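Putative GTP pyrophosphokinase (Streptococcus mutans, PDB 3L9D) probably transfers pyrophosphate from ATP to GTP, the first step in making the alarmone ppGpp. Local coordinates at residues V112-D117 / D225-Q230; K52-G57 / R126-M131; S69-V74 / N119-L124. All blocks are in the same frame, centred on the assembly; numbering follows the deposited sequence.

How the interactions relate
Helix 117-126 ties the three contacts together. Interaction 1 uses the loop before it, interaction 3 its body and interaction 2 the loop after it. The chain order is 52-57, 69-74, 112-117, 119-124, 126-131, 225-230, so interaction 3 is nested within interaction 2 while interaction 1 alternates with both. Interaction 3 lies about 11 Å from each of the others by centres; interactions 1 and 2 are about 22 Å apart. Interactions 2 and 3 tie helix 117-126 and the loop after it to helix 42-64 and to the turn entering strand 73-78, against the RelA/SpoT-type mixed sheet, while interaction 1 adds the late helix 223-230 at the loop before helix 117-126.

Interaction 1 (V112-D117 / D225-Q230); sequences VQFVDD and DIKEAQ
The Phe114 ring and the amides of Gln113 and Gln230 are the flat groups here. Ile226 CG2 meets the ring at its edge, near the ring plane, 4.2 Å from Phe114 CZ. One ring face is covered from within the loop by Gln113 CG, 4.0 Å above the plane and over the centre. The Lys227 chain passes obliquely, with CG 3.9 Å from Phe114 CE2 and CE 3.9 Å from Phe114 CD2, so its methylenes supply the apolar surface and its amine continues past the ring. The two amides approach from opposite directions and lie only 9° from coplanar. Gln113 NE2 donates to Gln230 OE1 at 3.2 Å, in the carbonyl plane of the acceptor, with an N-H...O angle of 154°. Gln113 reaches this far because CG stands anti to the backbone N (chi1 -165°) and the chain stays extended beyond it.

Lys227 NZ ends 4.1 Å from Asp117 OD1, too far for a salt bridge. A water is modelled between them, 2.6 Å from Lys227 NZ, but its approach to Asp117 OD1 is improbably short and its exact position doubtful. Asp117 OD2 holds the turn itself by accepting from Phe114 N at 3.1 Å, and it also bonds to His68 NE2. Asp116 forms a salt bridge with Arg220 of helix 199-221, whose Met219 touches Ile226. The contact thus sets the C-terminal helix 223-230 against the turn linking strand 106-112 to helix 117-126, with His68 flanking both Gln113 and Lys227.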
ATOM      1  N   VAL A 112      -6.369  -6.378   2.392  1.00 19.21           N
ATOM      2  CA  VAL A 112      -7.365  -6.741   3.394  1.00 21.61           C
ATOM      3  C   VAL A 112      -8.621  -7.256   2.714  1.00 24.09           C
ATOM      4  O   VAL A 112      -8.881  -6.915   1.564  1.00 24.42           O
ATOM      5  CB  VAL A 112      -7.768  -5.530   4.282  1.00 24.75           C
ATOM      6  CG1 VAL A 112      -6.567  -5.015   5.102  1.00 17.91           C
ATOM      7  CG2 VAL A 112      -8.410  -4.417   3.424  1.00 20.99           C
ATOM      8  N   GLN A 113      -9.390  -8.073   3.434  1.00 25.10           N
ATOM      9  CA  GLN A 113     -10.630  -8.632   2.920  1.00 28.74           C
ATOM     10  C   GLN A 113     -11.814  -7.648   2.892  1.00 31.99           C
ATOM     11  O   GLN A 113     -12.554  -7.612   1.906  1.00 29.56           O
ATOM     12  CB  GLN A 113     -11.029  -9.911   3.670  1.00 33.81           C
ATOM     13  CG  GLN A 113     -12.123 -10.692   2.901  1.00 36.69           C
ATOM     14  CD  GLN A 113     -12.626 -11.954   3.590  1.00 32.25           C
ATOM     15  OE1 GLN A 113     -12.393 -12.185   4.786  1.00 30.06           O
ATOM     16  NE2 GLN A 113     -13.343 -12.773   2.829  1.00 29.52           N
ATOM     17  N   PHE A 114     -11.990  -6.859   3.953  1.00 29.35           N
ATOM     18  CA  PHE A 114     -13.125  -5.923   4.043  1.00 28.20           C
ATOM     19  C   PHE A 114     -12.708  -4.463   4.187  1.00 26.45           C
ATOM     20  O   PHE A 114     -11.672  -4.161   4.777  1.00 29.81           O
ATOM     21  CB  PHE A 114     -14.025  -6.288   5.217  1.00 28.12           C
ATOM     22  CG  PHE A 114     -14.567  -7.678   5.149  1.00 33.57           C
ATOM     23  CD1 PHE A 114     -15.507  -8.024   4.190  1.00 33.21           C
ATOM     24  CD2 PHE A 114     -14.149  -8.646   6.055  1.00 33.47           C
ATOM     25  CE1 PHE A 114     -16.019  -9.324   4.135  1.00 34.58           C
ATOM     26  CE2 PHE A 114     -14.655  -9.935   6.006  1.00 32.60           C
ATOM     27  CZ  PHE A 114     -15.590 -10.277   5.051  1.00 30.59           C
ATOM     28  N   VAL A 115     -13.515  -3.552   3.662  1.00 24.89           N
ATOM     29  CA  VAL A 115     -13.246  -2.129   3.855  1.00 27.79           C
ATOM     30  C   VAL A 115     -12.972  -1.874   5.341  1.00 30.44           C
ATOM     31  O   VAL A 115     -12.025  -1.179   5.722  1.00 26.42           O
ATOM     32  CB  VAL A 115     -14.432  -1.272   3.414  1.00 27.83           C
ATOM     33  CG1 VAL A 115     -14.381   0.066   4.100  1.00 28.12           C
ATOM     34  CG2 VAL A 115     -14.447  -1.115   1.894  1.00 24.29           C
ATOM     35  N   ASP A 116     -13.796  -2.487   6.177  1.00 29.33           N
ATOM     36  CA  ASP A 116     -13.698  -2.324   7.608  1.00 27.57           C
ATOM     37  C   ASP A 116     -12.350  -2.767   8.177  1.00 30.84           C
ATOM     38  O   ASP A 116     -11.893  -2.208   9.181  1.00 26.38           O
ATOM     39  CB  ASP A 116     -14.851  -3.067   8.281  1.00 32.89           C
ATOM     40  CG  ASP A 116     -16.201  -2.705   7.678  1.00 36.70           C
ATOM     41  OD1 ASP A 116     -16.560  -3.258   6.609  1.00 37.49           O
ATOM     42  OD2 ASP A 116     -16.903  -1.861   8.270  1.00 37.55           O
ATOM     43  N   ASP A 117     -11.705  -3.752   7.551  1.00 26.62           N
ATOM     44  CA  ASP A 117     -10.418  -4.226   8.073  1.00 25.41           C
ATOM     45  C   ASP A 117      -9.287  -3.188   7.991  1.00 23.91           C
ATOM     46  O   ASP A 117      -8.258  -3.339   8.648  1.00 27.19           O
ATOM     47  CB  ASP A 117      -9.980  -5.517   7.390  1.00 26.63           C
ATOM     48  CG  ASP A 117     -10.870  -6.682   7.722  1.00 29.98           C
ATOM     49  OD1 ASP A 117     -11.329  -6.788   8.880  1.00 29.92           O
ATOM     50  OD2 ASP A 117     -11.089  -7.511   6.817  1.00 30.75           O
ATOM     51  N   ASP A 225     -20.917 -12.361   9.233  1.00 40.80           N
ATOM     52  CA  ASP A 225     -21.374 -13.709   8.922  1.00 46.90           C
ATOM     53  C   ASP A 225     -20.268 -14.505   8.225  1.00 41.93           C
ATOM     54  O   ASP A 225     -19.909 -15.596   8.661  1.00 42.44           O
ATOM     55  CB  ASP A 225     -22.628 -13.634   8.046  1.00 52.38           C
ATOM     56  CG  ASP A 225     -23.544 -14.829   8.225  1.00 54.97           C
ATOM     57  OD1 ASP A 225     -24.599 -14.860   7.553  1.00 58.66           O
ATOM     58  OD2 ASP A 225     -23.218 -15.730   9.028  1.00 53.42           O
ATOM     59  N   ILE A 226     -19.719 -13.947   7.152  1.00 38.38           N
ATOM     60  CA  ILE A 226     -18.579 -14.565   6.489  1.00 38.21           C
ATOM     61  C   ILE A 226     -17.440 -14.883   7.452  1.00 39.61           C
ATOM     62  O   ILE A 226     -16.883 -15.973   7.397  1.00 44.48           O
ATOM     63  CB  ILE A 226     -18.023 -13.695   5.347  1.00 36.66           C
ATOM     64  CG1 ILE A 226     -19.071 -13.538   4.242  1.00 34.83           C
ATOM     65  CG2 ILE A 226     -16.732 -14.312   4.805  1.00 30.57           C
ATOM     66  CD1 ILE A 226     -18.794 -12.419   3.288  1.00 31.91           C
ATOM     67  N   LYS A 227     -17.081 -13.938   8.322  1.00 41.88           N
ATOM     68  CA  LYS A 227     -15.943 -14.137   9.227  1.00 41.72           C
ATOM     69  C   LYS A 227     -16.237 -15.332  10.096  1.00 46.09           C
ATOM     70  O   LYS A 227     -15.363 -16.158  10.373  1.00 51.03           O
ATOM     71  CB  LYS A 227     -15.708 -12.927  10.141  1.00 43.34           C
ATOM     72  CG  LYS A 227     -15.290 -11.624   9.463  1.00 40.70           C
ATOM     73  CD  LYS A 227     -15.074 -10.541  10.523  1.00 38.67           C
ATOM     74  CE  LYS A 227     -14.708  -9.190   9.927  1.00 38.41           C
ATOM     75  NZ  LYS A 227     -14.596  -8.135  10.980  1.00 34.16           N
ATOM     76  N   GLU A 228     -17.490 -15.402  10.531  1.00 46.72           N
ATOM     77  CA  GLU A 228     -17.951 -16.468  11.401  1.00 47.96           C
ATOM     78  C   GLU A 228     -17.802 -17.821  10.715  1.00 50.10           C
ATOM     79  O   GLU A 228     -17.366 -18.791  11.336  1.00 55.17           O
ATOM     80  CB  GLU A 228     -19.406 -16.221  11.797  1.00 46.21           C
ATOM     81  CG  GLU A 228     -19.898 -17.084  12.943  1.00 58.88           C
ATOM     82  CD  GLU A 228     -21.090 -16.467  13.669  1.00 72.14           C
ATOM     83  OE1 GLU A 228     -21.390 -15.266  13.435  1.00 67.69           O
ATOM     84  OE2 GLU A 228     -21.717 -17.186  14.481  1.00 71.03           O
ATOM     85  N   ALA A 229     -18.155 -17.885   9.434  1.00 46.92           N
ATOM     86  CA  ALA A 229     -18.048 -19.128   8.684  1.00 47.16           C
ATOM     87  C   ALA A 229     -16.583 -19.562   8.547  1.00 46.70           C
ATOM     88  O   ALA A 229     -16.244 -20.715   8.808  1.00 50.68           O
ATOM     89  CB  ALA A 229     -18.706 -18.984   7.327  1.00 44.40           C
ATOM     90  N   GLN A 230     -15.718 -18.631   8.154  1.00 45.07           N
ATOM     91  CA  GLN A 230     -14.293 -18.919   7.997  1.00 46.29           C
ATOM     92  C   GLN A 230     -13.650 -19.368   9.296  1.00 49.01           C
ATOM     93  O   GLN A 230     -12.751 -20.204   9.283  1.00 51.47           O
ATOM     94  CB  GLN A 230     -13.546 -17.696   7.468  1.00 41.29           C
ATOM     95  CG  GLN A 230     -14.039 -17.218   6.112  1.00 42.24           C
ATOM     96  CD  GLN A 230     -13.456 -15.873   5.730  1.00 41.04           C
ATOM     97  OE1 GLN A 230     -13.726 -15.352   4.647  1.00 38.16           O
ATOM     98  NE2 GLN A 230     -12.652 -15.298   6.628  1.00 40.23           N
TER
HETATM   99  O   HOH W   1     -13.580  -6.181   9.598  1.00 33.43           O

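Interaction 2 (K52-G57 / R126-M131); sequences KIKFRG and RQRKDM
Lys54 and Asp130 mark the nearest backbone approach, their CA atoms 9.8 Å apart, so helix 42-64 and the loop leading to strand 132-139 are joined through side chains and a water. Lys54 and Asp130 reach toward each other from opposite directions. A bend at the last torsion of the lysine (chi4 -67°) turns NZ onto Asp130 OD2, a salt-bridge hydrogen bond of 2.7 Å on the anti lone pair of that oxygen. Arg128 grips the same carboxylate side-on, completing a salt-bridge network of Lys54, Arg128 and Asp130: NE donates to Asp130 OD1 at 2.9 Å and NH2 to Asp130 OD2 at 3.1 Å, both acceptors lying close to the guanidinium plane. The first bond arrives on the syn side; the second comes from above the carboxylate plane, 41° out of it. At another edge of the guanidinium, in its plane, a water links Arg128 NH1 to the carbonyl oxygen of Lys54.

Beside this network Phe55 and Met131 approach from opposite directions. Met131 CE comes obliquely to within 3.8 Å of Phe55 CE1, and the sulfur sits at the ring edge, 80° off the normal, as a Met-aromatic contact. Phe55 also packs on Leu108 and Ile110 of strand 106-112, while Met131 touches Tyr157, which places the pair against the sheet.

Asp130 OD2 therefore receives two cationic donors, which probably stabilises the ionised carboxylate. Lys54 NZ and Arg128 NH2, 4.3 Å apart, converge on this one oxygen, whose negative charge probably balances them.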
ATOM      1  N   LYS A  52       8.084  -6.815   4.805  1.00 16.87           N
ATOM      2  CA  LYS A  52       7.290  -7.948   4.336  1.00 19.26           C
ATOM      3  C   LYS A  52       7.142  -8.973   5.451  1.00 20.81           C
ATOM      4  O   LYS A  52       6.033  -9.337   5.819  1.00 26.30           O
ATOM      5  CB  LYS A  52       7.924  -8.625   3.122  1.00 19.13           C
ATOM      6  CG  LYS A  52       7.659  -7.936   1.814  1.00 24.20           C
ATOM      7  CD  LYS A  52       7.807  -8.917   0.653  1.00 25.22           C
ATOM      8  CE  LYS A  52       7.621  -8.229  -0.683  1.00 23.90           C
ATOM      9  NZ  LYS A  52       8.187  -9.074  -1.786  1.00 36.67           N
ATOM     10  N   ILE A  53       8.262  -9.443   5.991  1.00 19.51           N
ATOM     11  CA  ILE A  53       8.222 -10.513   6.983  1.00 19.74           C
ATOM     12  C   ILE A  53       7.537 -10.045   8.285  1.00 21.40           C
ATOM     13  O   ILE A  53       6.730 -10.775   8.863  1.00 21.16           O
ATOM     14  CB  ILE A  53       9.633 -11.132   7.201  1.00 19.06           C
ATOM     15  CG1 ILE A  53       9.656 -12.604   6.757  1.00 30.68           C
ATOM     16  CG2 ILE A  53      10.094 -10.960   8.615  1.00 20.59           C
ATOM     17  CD1 ILE A  53       9.486 -12.824   5.186  1.00 30.83           C
ATOM     18  N   LYS A  54       7.810  -8.813   8.712  1.00 19.67           N
ATOM     19  CA  LYS A  54       7.103  -8.240   9.860  1.00 19.55           C
ATOM     20  C   LYS A  54       5.575  -8.219   9.638  1.00 22.25           C
ATOM     21  O   LYS A  54       4.822  -8.758  10.451  1.00 21.94           O
ATOM     22  CB  LYS A  54       7.640  -6.846  10.218  1.00 15.59           C
ATOM     23  CG  LYS A  54       9.048  -6.799  10.817  1.00 12.66           C
ATOM     24  CD  LYS A  54       9.575  -5.364  10.760  1.00 22.33           C
ATOM     25  CE  LYS A  54      10.962  -5.198  11.354  1.00 19.52           C
ATOM     26  NZ  LYS A  54      10.952  -5.434  12.818  1.00 22.87           N
ATOM     27  N   PHE A  55       5.122  -7.626   8.533  1.00 20.50           N
ATOM     28  CA  PHE A  55       3.683  -7.511   8.256  1.00 23.85           C
ATOM     29  C   PHE A  55       2.968  -8.848   8.025  1.00 24.02           C
ATOM     30  O   PHE A  55       1.756  -8.942   8.240  1.00 26.01           O
ATOM     31  CB  PHE A  55       3.402  -6.573   7.063  1.00 20.77           C
ATOM     32  CG  PHE A  55       3.749  -5.143   7.324  1.00 19.24           C
ATOM     33  CD1 PHE A  55       3.847  -4.669   8.621  1.00 19.37           C
ATOM     34  CD2 PHE A  55       3.980  -4.269   6.275  1.00 19.83           C
ATOM     35  CE1 PHE A  55       4.187  -3.345   8.869  1.00 22.50           C
ATOM     36  CE2 PHE A  55       4.302  -2.939   6.508  1.00 16.03           C
ATOM     37  CZ  PHE A  55       4.409  -2.478   7.807  1.00 22.00           C
ATOM     38  N   ARG A  56       3.699  -9.866   7.572  1.00 25.12           N
ATOM     39  CA  ARG A  56       3.097 -11.169   7.300  1.00 22.47           C
ATOM     40  C   ARG A  56       2.872 -11.956   8.589  1.00 22.66           C
ATOM     41  O   ARG A  56       2.122 -12.936   8.607  1.00 20.67           O
ATOM     42  CB  ARG A  56       3.965 -11.971   6.350  1.00 20.27           C
ATOM     43  CG  ARG A  56       3.926 -11.505   4.928  1.00 20.63           C
ATOM     44  CD  ARG A  56       4.721 -12.457   4.029  1.00 20.97           C
ATOM     45  NE  ARG A  56       4.524 -12.107   2.635  1.00 20.53           N
ATOM     46  CZ  ARG A  56       5.510 -11.908   1.777  1.00 22.50           C
ATOM     47  NH1 ARG A  56       6.768 -12.063   2.183  1.00 21.22           N
ATOM     48  NH2 ARG A  56       5.232 -11.573   0.522  1.00 15.76           N
ATOM     49  N   GLY A  57       3.524 -11.498   9.660  1.00 21.91           N
ATOM     50  CA  GLY A  57       3.433 -12.108  10.972  1.00 20.21           C
ATOM     51  C   GLY A  57       2.245 -11.634  11.779  1.00 25.58           C
ATOM     52  O   GLY A  57       1.857 -12.273  12.761  1.00 28.49           O
ATOM     53  N   ARG A 126       0.005   1.972  13.825  1.00 23.85           N
ATOM     54  CA  ARG A 126       0.269   3.138  14.681  1.00 20.61           C
ATOM     55  C   ARG A 126       0.882   2.776  16.034  1.00 24.84           C
ATOM     56  O   ARG A 126       1.630   3.573  16.616  1.00 26.44           O
ATOM     57  CB  ARG A 126      -1.019   3.907  14.928  1.00 18.77           C
ATOM     58  CG  ARG A 126      -1.561   4.636  13.738  1.00 18.26           C
ATOM     59  CD  ARG A 126      -2.811   5.422  14.111  1.00 14.47           C
ATOM     60  NE  ARG A 126      -3.538   5.811  12.913  1.00 16.28           N
ATOM     61  CZ  ARG A 126      -4.816   5.535  12.683  1.00 17.15           C
ATOM     62  NH1 ARG A 126      -5.555   4.903  13.596  1.00 16.78           N
ATOM     63  NH2 ARG A 126      -5.361   5.921  11.543  1.00 17.19           N
ATOM     64  N   GLN A 127       0.557   1.586  16.544  1.00 24.40           N
ATOM     65  CA  GLN A 127       1.106   1.137  17.832  1.00 26.23           C
ATOM     66  C   GLN A 127       2.450   0.370  17.745  1.00 25.89           C
ATOM     67  O   GLN A 127       2.988  -0.041  18.769  1.00 26.33           O
ATOM     68  CB  GLN A 127       0.073   0.321  18.622  1.00 22.19           C
ATOM     69  CG  GLN A 127      -0.323  -0.996  17.943  1.00 36.12           C
ATOM     70  CD  GLN A 127      -0.078  -2.245  18.808  1.00 43.41           C
ATOM     71  OE1 GLN A 127      -0.507  -3.363  18.455  1.00 34.76           O
ATOM     72  NE2 GLN A 127       0.611  -2.060  19.944  1.00 39.73           N
ATOM     73  N   ARG A 128       2.985   0.173  16.539  1.00 23.22           N
ATOM     74  CA  ARG A 128       4.311  -0.435  16.390  1.00 22.29           C
ATOM     75  C   ARG A 128       5.411   0.536  16.836  1.00 25.14           C
ATOM     76  O   ARG A 128       5.249   1.751  16.742  1.00 27.18           O
ATOM     77  CB  ARG A 128       4.563  -0.900  14.950  1.00 23.94           C
ATOM     78  CG  ARG A 128       3.643  -2.000  14.447  1.00 16.95           C
ATOM     79  CD  ARG A 128       4.181  -2.604  13.159  1.00 20.43           C
ATOM     80  NE  ARG A 128       5.428  -3.361  13.319  1.00 21.36           N
ATOM     81  CZ  ARG A 128       5.523  -4.689  13.416  1.00 20.49           C
ATOM     82  NH1 ARG A 128       4.451  -5.473  13.389  1.00 23.42           N
ATOM     83  NH2 ARG A 128       6.709  -5.242  13.554  1.00 22.86           N
ATOM     84  N   LYS A 129       6.508  -0.011  17.354  1.00 25.12           N
ATOM     85  CA  LYS A 129       7.635   0.779  17.833  1.00 25.79           C
ATOM     86  C   LYS A 129       8.878   0.645  16.948  1.00 25.39           C
ATOM     87  O   LYS A 129       9.872   1.339  17.177  1.00 26.17           O
ATOM     88  CB  LYS A 129       8.005   0.363  19.258  1.00 31.61           C
ATOM     89  CG  LYS A 129       7.339   1.187  20.348  1.00 38.74           C
ATOM     90  CD  LYS A 129       5.824   1.137  20.242  1.00 37.66           C
ATOM     91  CE  LYS A 129       5.161   2.221  21.102  1.00 38.61           C
ATOM     92  NZ  LYS A 129       5.739   2.244  22.481  1.00 57.80           N
ATOM     93  N   ASP A 130       8.838  -0.253  15.964  1.00 18.66           N
ATOM     94  CA  ASP A 130       9.987  -0.465  15.086  1.00 20.31           C
ATOM     95  C   ASP A 130       9.907   0.373  13.824  1.00 20.12           C
ATOM     96  O   ASP A 130      10.695   0.207  12.903  1.00 21.64           O
ATOM     97  CB  ASP A 130      10.144  -1.935  14.706  1.00 23.19           C
ATOM     98  CG  ASP A 130       8.990  -2.451  13.854  1.00 26.72           C
ATOM     99  OD1 ASP A 130       7.864  -1.896  13.951  1.00 21.85           O
ATOM    100  OD2 ASP A 130       9.218  -3.437  13.110  1.00 23.71           O
ATOM    101  N   MET A 131       8.926   1.260  13.788  1.00 23.58           N
ATOM    102  CA  MET A 131       8.773   2.221  12.720  1.00 21.31           C
ATOM    103  C   MET A 131       7.917   3.294  13.339  1.00 26.46           C
ATOM    104  O   MET A 131       7.305   3.082  14.380  1.00 28.31           O
ATOM    105  CB  MET A 131       8.080   1.593  11.501  1.00 21.09           C
ATOM    106  CG  MET A 131       6.631   1.189  11.726  1.00 20.68           C
ATOM    107  SD  MET A 131       5.912   0.069  10.500  1.00 18.00           S
ATOM    108  CE  MET A 131       6.852  -1.418  10.801  1.00 22.65           C
TER
HETATM  109  O   HOH W   2       4.378  -8.527  13.149  1.00 19.69           O

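Interaction 3 (S69-V74 / N119-L124); sequences SPIEFV and NDVLEL
Apolar contacts carry the meeting of Pro70 and Ile71 with Val121. The valine presents a single methyl, CG2, to both residues: it lies 3.7 Å from Pro70 CB and 3.7 Å from Ile71 CG1. With chi1 at 165°, CG1 is anti to the backbone N and CG2 is the branch turned to this pair. Ile71 and Val121 cross at about a right angle. The proline ring is flanked further along by Asp120, whose CB is 4.1 Å from Pro70 CB, and one helical turn from Asp120 by Leu124, whose CD1 is 4.2 Å from Pro70 CG.

The segment 69-74 enters strand 73-78, outermost in the sheet of this chain, through a classic beta bulge, in which Glu72 and Phe73 both bond through their backbones to Met111 of strand 106-112. Helix 117-126 covers the same sheet: Val121 rests on Ile110 and Val112, and Ile71 also touches Ile110.

No hydrogen bond joins the two segments. Within the turn, Ser69 OG donates to Ile71 O at 2.8 Å, in the carbonyl plane and on a lone pair, bracing the turn around Pro70. Arg59 NH1 of helix 42-64 is a second donor to that carbonyl oxygen, while Phe62 of the same helix packs against Pro70.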
ATOM      1  N   SER A  69      -8.232 -12.306  10.778  1.00 23.76           N
ATOM      2  CA  SER A  69      -7.062 -11.510  10.468  1.00 24.91           C
ATOM      3  C   SER A  69      -7.423 -10.361   9.533  1.00 24.94           C
ATOM      4  O   SER A  69      -7.957 -10.585   8.451  1.00 25.77           O
ATOM      5  CB  SER A  69      -5.998 -12.394   9.824  1.00 25.59           C
ATOM      6  OG  SER A  69      -4.858 -11.646   9.453  1.00 26.93           O
ATOM      7  N   PRO A  70      -7.114  -9.125   9.949  1.00 24.33           N
ATOM      8  CA  PRO A  70      -7.356  -7.928   9.135  1.00 25.91           C
ATOM      9  C   PRO A  70      -6.513  -7.955   7.866  1.00 25.58           C
ATOM     10  O   PRO A  70      -6.870  -7.311   6.878  1.00 23.20           O
ATOM     11  CB  PRO A  70      -6.877  -6.781  10.033  1.00 25.66           C
ATOM     12  CG  PRO A  70      -6.729  -7.382  11.404  1.00 26.20           C
ATOM     13  CD  PRO A  70      -6.405  -8.816  11.202  1.00 21.52           C
ATOM     14  N   ILE A  71      -5.397  -8.683   7.904  1.00 23.70           N
ATOM     15  CA  ILE A  71      -4.498  -8.755   6.761  1.00 21.93           C
ATOM     16  C   ILE A  71      -4.683 -10.081   6.032  1.00 27.13           C
ATOM     17  O   ILE A  71      -4.696 -11.148   6.656  1.00 29.38           O
ATOM     18  CB  ILE A  71      -3.021  -8.603   7.179  1.00 19.91           C
ATOM     19  CG1 ILE A  71      -2.769  -7.253   7.853  1.00 21.44           C
ATOM     20  CG2 ILE A  71      -2.104  -8.741   5.982  1.00 14.23           C
ATOM     21  CD1 ILE A  71      -1.304  -7.040   8.261  1.00 17.49           C
ATOM     22  N   GLU A  72      -4.838 -10.020   4.712  1.00 24.25           N
ATOM     23  CA  GLU A  72      -5.010 -11.240   3.942  1.00 26.14           C
ATOM     24  C   GLU A  72      -3.692 -11.653   3.348  1.00 27.11           C
ATOM     25  O   GLU A  72      -3.316 -12.813   3.440  1.00 27.96           O
ATOM     26  CB  GLU A  72      -6.059 -11.081   2.848  1.00 25.23           C
ATOM     27  CG  GLU A  72      -7.403 -11.576   3.280  1.00 28.86           C
ATOM     28  CD  GLU A  72      -8.271 -11.950   2.099  1.00 42.28           C
ATOM     29  OE1 GLU A  72      -8.546 -11.073   1.245  1.00 42.07           O
ATOM     30  OE2 GLU A  72      -8.685 -13.128   2.025  1.00 46.19           O
ATOM     31  N   PHE A  73      -3.000 -10.706   2.722  1.00 23.95           N
ATOM     32  CA  PHE A  73      -1.629 -10.948   2.303  1.00 22.97           C
ATOM     33  C   PHE A  73      -0.856  -9.677   2.020  1.00 20.68           C
ATOM     34  O   PHE A  73      -1.386  -8.588   2.113  1.00 23.34           O
ATOM     35  CB  PHE A  73      -1.569 -11.886   1.114  1.00 23.95           C
ATOM     36  CG  PHE A  73      -2.182 -11.335  -0.121  1.00 25.90           C
ATOM     37  CD1 PHE A  73      -1.383 -10.753  -1.107  1.00 24.85           C
ATOM     38  CD2 PHE A  73      -3.562 -11.429  -0.330  1.00 26.87           C
ATOM     39  CE1 PHE A  73      -1.953 -10.251  -2.292  1.00 29.07           C
ATOM     40  CE2 PHE A  73      -4.140 -10.941  -1.506  1.00 25.36           C
ATOM     41  CZ  PHE A  73      -3.333 -10.339  -2.486  1.00 25.55           C
ATOM     42  N   VAL A  74       0.410  -9.829   1.668  1.00 21.84           N
ATOM     43  CA  VAL A  74       1.318  -8.706   1.656  1.00 17.82           C
ATOM     44  C   VAL A  74       2.301  -8.809   0.516  1.00 20.41           C
ATOM     45  O   VAL A  74       3.011  -9.810   0.383  1.00 21.25           O
ATOM     46  CB  VAL A  74       2.114  -8.665   2.961  1.00 18.86           C
ATOM     47  CG1 VAL A  74       3.156  -7.567   2.914  1.00 17.49           C
ATOM     48  CG2 VAL A  74       1.174  -8.503   4.142  1.00 16.85           C
ATOM     49  N   ASN A 119      -9.126  -0.018   9.124  1.00 24.76           N
ATOM     50  CA  ASN A 119      -8.871   0.681  10.385  1.00 22.69           C
ATOM     51  C   ASN A 119      -8.180  -0.216  11.409  1.00 23.95           C
ATOM     52  O   ASN A 119      -7.358   0.255  12.202  1.00 25.61           O
ATOM     53  CB  ASN A 119     -10.144   1.311  10.966  1.00 20.74           C
ATOM     54  CG  ASN A 119     -10.609   2.545  10.182  1.00 31.27           C
ATOM     55  OD1 ASN A 119      -9.804   3.269   9.578  1.00 25.68           O
ATOM     56  ND2 ASN A 119     -11.924   2.793  10.197  1.00 34.89           N
ATOM     57  N   ASP A 120      -8.494  -1.507  11.392  1.00 25.66           N
ATOM     58  CA  ASP A 120      -7.801  -2.444  12.275  1.00 24.68           C
ATOM     59  C   ASP A 120      -6.318  -2.560  11.882  1.00 26.37           C
ATOM     60  O   ASP A 120      -5.433  -2.477  12.734  1.00 23.81           O
ATOM     61  CB  ASP A 120      -8.488  -3.812  12.305  1.00 24.94           C
ATOM     62  CG  ASP A 120      -9.954  -3.723  12.708  1.00 34.22           C
ATOM     63  OD1 ASP A 120     -10.290  -2.901  13.598  1.00 29.11           O
ATOM     64  OD2 ASP A 120     -10.771  -4.480  12.128  1.00 34.75           O
ATOM     65  N   VAL A 121      -6.042  -2.727  10.591  1.00 25.84           N
ATOM     66  CA  VAL A 121      -4.661  -2.689  10.140  1.00 26.01           C
ATOM     67  C   VAL A 121      -3.996  -1.390  10.578  1.00 23.16           C
ATOM     68  O   VAL A 121      -2.802  -1.366  10.892  1.00 24.08           O
ATOM     69  CB  VAL A 121      -4.549  -2.797   8.622  1.00 24.20           C
ATOM     70  CG1 VAL A 121      -3.131  -2.382   8.175  1.00 16.98           C
ATOM     71  CG2 VAL A 121      -4.927  -4.209   8.166  1.00 17.40           C
ATOM     72  N   LEU A 122      -4.777  -0.310  10.614  1.00 24.45           N
ATOM     73  CA  LEU A 122      -4.247   1.021  10.945  1.00 19.01           C
ATOM     74  C   LEU A 122      -3.862   1.098  12.417  1.00 19.21           C
ATOM     75  O   LEU A 122      -2.756   1.500  12.742  1.00 19.65           O
ATOM     76  CB  LEU A 122      -5.266   2.106  10.588  1.00 20.44           C
ATOM     77  CG  LEU A 122      -4.955   3.158   9.514  1.00 20.39           C
ATOM     78  CD1 LEU A 122      -3.735   2.816   8.637  1.00 11.97           C
ATOM     79  CD2 LEU A 122      -6.206   3.520   8.685  1.00 13.73           C
ATOM     80  N   GLU A 123      -4.768   0.688  13.301  1.00 20.79           N
ATOM     81  CA  GLU A 123      -4.480   0.649  14.740  1.00 23.84           C
ATOM     82  C   GLU A 123      -3.197  -0.116  15.060  1.00 24.36           C
ATOM     83  O   GLU A 123      -2.419   0.293  15.936  1.00 26.66           O
ATOM     84  CB  GLU A 123      -5.644   0.042  15.535  1.00 24.95           C
ATOM     85  CG  GLU A 123      -6.970   0.767  15.379  1.00 32.59           C
ATOM     86  N   LEU A 124      -2.986  -1.222  14.355  1.00 18.90           N
ATOM     87  CA  LEU A 124      -1.800  -2.038  14.551  1.00 20.55           C
ATOM     88  C   LEU A 124      -0.552  -1.277  14.132  1.00 22.78           C
ATOM     89  O   LEU A 124       0.448  -1.265  14.848  1.00 23.70           O
ATOM     90  CB  LEU A 124      -1.907  -3.342  13.753  1.00 20.70           C
ATOM     91  CG  LEU A 124      -2.968  -4.333  14.231  1.00 20.51           C
ATOM     92  CD1 LEU A 124      -3.577  -5.097  13.079  1.00 18.59           C
ATOM     93  CD2 LEU A 124      -2.370  -5.267  15.259  1.00 25.15           C
TER